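Local coordinates for siderophore-interacting protein (Aeromonas hydrophila, PDB 6K2L), which binds flavin-adenine dinucleotide and, judging by its family, probably reduces ferric siderophores so that their iron is released inside the cell, at residues T197-E211 / G223-L236. The protein carries 1 engineered substitution. Residues are numbered along the deposited sequence; the frame is centred on the assembly and turned at random.
Sequences TAPLVEYFTSLPLEE and GLVVPMRRHVRRTL
Leu236 packs against Leu209 where 197-211 meets 223-236: its CD1 lies 3.6 Å from Leu209 CD1, the two side chains crossing at about a right angle, while its CD2 rests 3.5 Å from Glu211 CB and also lies near the carbonyl oxygen of Leu209. Leu209 CD1 also reaches His231, ending 3.7 Å from CE1 in an oblique approach to the ring. One face of that imidazole takes a CH-pi contact from Thr205, whose CG2 sits 3.6 Å from the centroid and only 12° off the normal; Thr235 CG2, from the same helix as His231, lies over the opposite face toward the rim. Helices 198-205 and 223-235 run nearly parallel, 26° apart with axes 10.6 Å at closest approach, as neighbours on one side of the parallel sheet in the Rossmann-like, NAD-ferredoxin-type domain; Leu200 and Phe204 touch Val142 of strand 138-144, and Met228 touches Phe218 of strand 214-218. In Met228 the bend at chi2 puts SD 5.4 Å from the centroid of Phe204, an oblique Met-aromatic contact, and the bend at chi3 (-52°) turns CE toward CD2 of that ring. Near the N-terminal ends, a water links Thr197 OG1 to Gly223 O, to which it donates.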
# COMPACT_ATOMS: atom_id res chain seq x y z
N THR A 197 10.76 9.67 -28.11
CA THR A 197 11.22 8.73 -27.09
C THR A 197 12.72 8.54 -27.08
O THR A 197 13.27 8.07 -26.07
CB THR A 197 10.59 7.35 -27.29
OG1 THR A 197 11.02 6.80 -28.55
CG2 THR A 197 9.06 7.43 -27.27
N ALA A 198 13.40 8.88 -28.17
CA ALA A 198 14.81 8.52 -28.31
C ALA A 198 15.69 9.06 -27.19
O ALA A 198 16.55 8.30 -26.72
CB ALA A 198 15.34 8.95 -29.68
N PRO A 199 15.56 10.32 -26.72
CA PRO A 199 16.42 10.72 -25.57
C PRO A 199 16.25 9.80 -24.36
O PRO A 199 17.25 9.26 -23.86
CB PRO A 199 15.97 12.17 -25.28
CG PRO A 199 15.33 12.63 -26.56
CD PRO A 199 14.67 11.41 -27.13
N LEU A 200 15.01 9.59 -23.90
CA LEU A 200 14.78 8.66 -22.79
C LEU A 200 15.43 7.31 -23.06
O LEU A 200 16.12 6.77 -22.18
CB LEU A 200 13.28 8.48 -22.54
CG LEU A 200 12.88 7.82 -21.21
CD1 LEU A 200 11.54 8.34 -20.73
CD2 LEU A 200 12.83 6.30 -21.31
N VAL A 201 15.21 6.73 -24.25
CA VAL A 201 15.66 5.36 -24.51
C VAL A 201 17.17 5.28 -24.54
O VAL A 201 17.76 4.37 -23.96
CB VAL A 201 15.05 4.78 -25.80
CG1 VAL A 201 15.50 3.34 -26.00
CG2 VAL A 201 13.56 4.84 -25.72
N GLU A 202 17.82 6.22 -25.23
CA GLU A 202 19.27 6.33 -25.16
C GLU A 202 19.75 6.39 -23.72
O GLU A 202 20.65 5.63 -23.33
CB GLU A 202 19.74 7.57 -25.94
CG GLU A 202 21.23 7.82 -25.75
CD GLU A 202 21.87 8.67 -26.85
OE1 GLU A 202 21.84 9.93 -26.75
OE2 GLU A 202 22.41 8.09 -27.82
N TYR A 203 19.14 7.26 -22.90
CA TYR A 203 19.62 7.42 -21.53
C TYR A 203 19.47 6.14 -20.73
O TYR A 203 20.39 5.75 -20.02
CB TYR A 203 18.87 8.54 -20.82
CG TYR A 203 18.87 8.43 -19.32
CD1 TYR A 203 19.97 8.85 -18.57
CD2 TYR A 203 17.76 7.91 -18.64
CE1 TYR A 203 19.97 8.77 -17.17
CE2 TYR A 203 17.75 7.81 -17.26
CZ TYR A 203 18.86 8.26 -16.53
OH TYR A 203 18.84 8.18 -15.16
N PHE A 204 18.32 5.48 -20.85
CA PHE A 204 18.08 4.29 -20.04
C PHE A 204 18.91 3.11 -20.51
O PHE A 204 19.27 2.26 -19.69
CB PHE A 204 16.60 3.88 -20.02
CG PHE A 204 16.16 3.36 -18.67
CD1 PHE A 204 15.68 4.24 -17.70
CD2 PHE A 204 16.26 2.01 -18.35
CE1 PHE A 204 15.29 3.79 -16.44
CE2 PHE A 204 15.87 1.55 -17.10
CZ PHE A 204 15.38 2.45 -16.14
N THR A 205 19.20 3.04 -21.81
CA THR A 205 20.05 1.96 -22.28
C THR A 205 21.51 2.19 -21.89
O THR A 205 22.25 1.21 -21.73
CB THR A 205 19.90 1.78 -23.80
OG1 THR A 205 20.13 3.04 -24.46
CG2 THR A 205 18.48 1.28 -24.14
N SER A 206 21.93 3.46 -21.69
CA SER A 206 23.27 3.74 -21.18
C SER A 206 23.50 3.29 -19.74
O SER A 206 24.66 3.20 -19.32
CB SER A 206 23.59 5.24 -21.28
OG SER A 206 23.00 6.01 -20.22
N LEU A 207 22.43 3.03 -18.94
CA LEU A 207 22.68 2.73 -17.53
C LEU A 207 23.08 1.26 -17.34
O LEU A 207 22.52 0.37 -17.97
CB LEU A 207 21.46 3.02 -16.66
CG LEU A 207 20.73 4.35 -16.81
CD1 LEU A 207 19.27 4.18 -16.35
CD2 LEU A 207 21.42 5.49 -16.07
N PRO A 208 24.04 0.99 -16.46
CA PRO A 208 24.34 -0.40 -16.10
C PRO A 208 23.20 -1.00 -15.28
O PRO A 208 22.76 -0.43 -14.28
CB PRO A 208 25.62 -0.28 -15.27
CG PRO A 208 25.55 1.10 -14.69
CD PRO A 208 24.91 1.95 -15.75
N LEU A 209 22.75 -2.18 -15.69
CA LEU A 209 21.61 -2.84 -15.08
C LEU A 209 22.05 -4.12 -14.39
O LEU A 209 22.86 -4.88 -14.92
CB LEU A 209 20.53 -3.15 -16.12
CG LEU A 209 20.09 -1.99 -17.02
CD1 LEU A 209 19.36 -2.51 -18.25
CD2 LEU A 209 19.24 -0.98 -16.25
N GLU A 210 21.51 -4.35 -13.20
CA GLU A 210 21.68 -5.62 -12.52
C GLU A 210 20.71 -6.65 -13.08
O GLU A 210 19.51 -6.39 -13.18
CB GLU A 210 21.43 -5.44 -11.04
CG GLU A 210 22.45 -4.50 -10.42
CD GLU A 210 23.80 -5.18 -10.21
OE1 GLU A 210 23.79 -6.43 -10.07
OE2 GLU A 210 24.83 -4.46 -10.16
N GLU A 211 21.23 -7.82 -13.46
CA GLU A 211 20.35 -8.87 -13.95
C GLU A 211 19.90 -9.81 -12.86
O GLU A 211 18.96 -10.58 -13.10
CB GLU A 211 21.03 -9.67 -15.07
CG GLU A 211 22.13 -10.59 -14.61
CD GLU A 211 22.97 -11.07 -15.78
OE1 GLU A 211 22.48 -11.92 -16.55
OE2 GLU A 211 24.11 -10.57 -15.93
N GLY A 223 5.68 2.92 -27.51
CA GLY A 223 7.03 3.32 -27.90
C GLY A 223 8.03 3.52 -26.78
O GLY A 223 9.18 3.90 -27.04
N LEU A 224 7.61 3.35 -25.53
CA LEU A 224 8.53 3.20 -24.42
C LEU A 224 8.65 1.74 -23.99
O LEU A 224 9.77 1.26 -23.74
CB LEU A 224 8.07 4.04 -23.22
CG LEU A 224 8.05 5.55 -23.38
CD1 LEU A 224 7.08 6.14 -22.39
CD2 LEU A 224 9.43 6.13 -23.18
N VAL A 225 7.53 1.02 -23.91
CA VAL A 225 7.55 -0.33 -23.37
C VAL A 225 8.35 -1.26 -24.26
O VAL A 225 9.16 -2.07 -23.79
CB VAL A 225 6.13 -0.86 -23.16
CG1 VAL A 225 6.16 -2.34 -22.80
CG2 VAL A 225 5.44 -0.06 -22.07
N VAL A 226 8.13 -1.17 -25.57
CA VAL A 226 8.69 -2.18 -26.47
C VAL A 226 10.21 -2.05 -26.63
O VAL A 226 10.92 -3.05 -26.47
CB VAL A 226 7.95 -2.13 -27.81
CG1 VAL A 226 8.74 -2.86 -28.88
CG2 VAL A 226 6.56 -2.75 -27.62
N PRO A 227 10.75 -0.87 -26.93
CA PRO A 227 12.21 -0.77 -27.01
C PRO A 227 12.90 -1.17 -25.72
O PRO A 227 13.95 -1.81 -25.77
CB PRO A 227 12.47 0.70 -27.36
CG PRO A 227 11.20 1.43 -27.06
CD PRO A 227 10.11 0.42 -27.29
N MET A 228 12.33 -0.84 -24.56
CA MET A 228 12.97 -1.20 -23.30
C MET A 228 12.94 -2.71 -23.05
O MET A 228 13.95 -3.28 -22.63
CB MET A 228 12.32 -0.46 -22.12
CG MET A 228 12.51 1.08 -22.12
SD MET A 228 14.20 1.66 -22.42
CE MET A 228 15.13 0.70 -21.21
N ARG A 229 11.80 -3.36 -23.30
CA ARG A 229 11.76 -4.80 -23.14
C ARG A 229 12.74 -5.48 -24.08
O ARG A 229 13.40 -6.46 -23.69
CB ARG A 229 10.35 -5.35 -23.40
CG ARG A 229 10.29 -6.88 -23.41
CD ARG A 229 8.88 -7.40 -23.50
NE ARG A 229 8.38 -7.37 -24.87
CZ ARG A 229 7.18 -7.81 -25.25
NH1 ARG A 229 6.34 -8.32 -24.36
NH2 ARG A 229 6.82 -7.74 -26.52
N ARG A 230 12.89 -4.96 -25.29
CA ARG A 230 13.86 -5.59 -26.17
C ARG A 230 15.28 -5.37 -25.69
O ARG A 230 16.10 -6.29 -25.75
CB ARG A 230 13.67 -5.10 -27.60
CG ARG A 230 14.02 -6.15 -28.64
CD ARG A 230 14.16 -5.51 -29.98
NE ARG A 230 12.86 -5.29 -30.61
CZ ARG A 230 12.23 -4.11 -30.66
NH1 ARG A 230 12.78 -3.04 -30.09
NH2 ARG A 230 11.06 -4.03 -31.28
N HIS A 231 15.60 -4.16 -25.22
CA HIS A 231 16.93 -3.94 -24.66
C HIS A 231 17.23 -4.94 -23.56
O HIS A 231 18.32 -5.55 -23.54
CB HIS A 231 17.04 -2.53 -24.11
CG HIS A 231 18.36 -2.25 -23.47
ND1 HIS A 231 18.50 -1.92 -22.14
CD2 HIS A 231 19.62 -2.27 -23.98
CE1 HIS A 231 19.78 -1.75 -21.86
NE2 HIS A 231 20.48 -1.95 -22.96
N VAL A 232 16.29 -5.14 -22.63
CA VAL A 232 16.49 -6.13 -21.58
C VAL A 232 16.64 -7.54 -22.14
O VAL A 232 17.42 -8.35 -21.62
CB VAL A 232 15.34 -6.06 -20.55
CG1 VAL A 232 15.38 -7.21 -19.55
CG2 VAL A 232 15.39 -4.72 -19.83
N ARG A 233 15.92 -7.87 -23.21
CA ARG A 233 16.08 -9.19 -23.78
C ARG A 233 17.40 -9.36 -24.55
O ARG A 233 17.89 -10.48 -24.65
CB ARG A 233 14.88 -9.54 -24.67
CG ARG A 233 13.67 -10.06 -23.89
CD ARG A 233 12.42 -9.74 -24.67
NE ARG A 233 11.25 -10.55 -24.34
CZ ARG A 233 10.17 -10.62 -25.11
NH1 ARG A 233 10.14 -9.94 -26.26
NH2 ARG A 233 9.13 -11.36 -24.76
N ARG A 234 18.01 -8.28 -25.03
CA ARG A 234 19.25 -8.42 -25.79
C ARG A 234 20.50 -8.34 -24.92
O ARG A 234 21.42 -9.15 -25.11
CB ARG A 234 19.31 -7.37 -26.91
CG ARG A 234 18.12 -7.50 -27.87
CD ARG A 234 18.30 -6.67 -29.13
NE ARG A 234 19.18 -7.33 -30.09
CZ ARG A 234 20.32 -6.83 -30.53
NH1 ARG A 234 20.72 -5.63 -30.10
NH2 ARG A 234 21.07 -7.51 -31.40
N THR A 235 20.58 -7.41 -23.98
CA THR A 235 21.85 -7.22 -23.28
C THR A 235 21.94 -7.96 -21.95
O THR A 235 22.99 -7.89 -21.29
CB THR A 235 22.13 -5.73 -23.06
OG1 THR A 235 23.43 -5.58 -22.46
CG2 THR A 235 21.09 -5.13 -22.14
N LEU A 236 20.89 -8.66 -21.53
CA LEU A 236 20.89 -9.34 -20.25
C LEU A 236 19.98 -10.55 -20.37
O LEU A 236 19.22 -10.68 -21.34
CB LEU A 236 20.41 -8.40 -19.12
CG LEU A 236 21.14 -7.09 -18.77
CD1 LEU A 236 20.17 -5.93 -18.80
CD2 LEU A 236 21.74 -7.21 -17.40
O HOH W 1 10.27 4.18 -29.24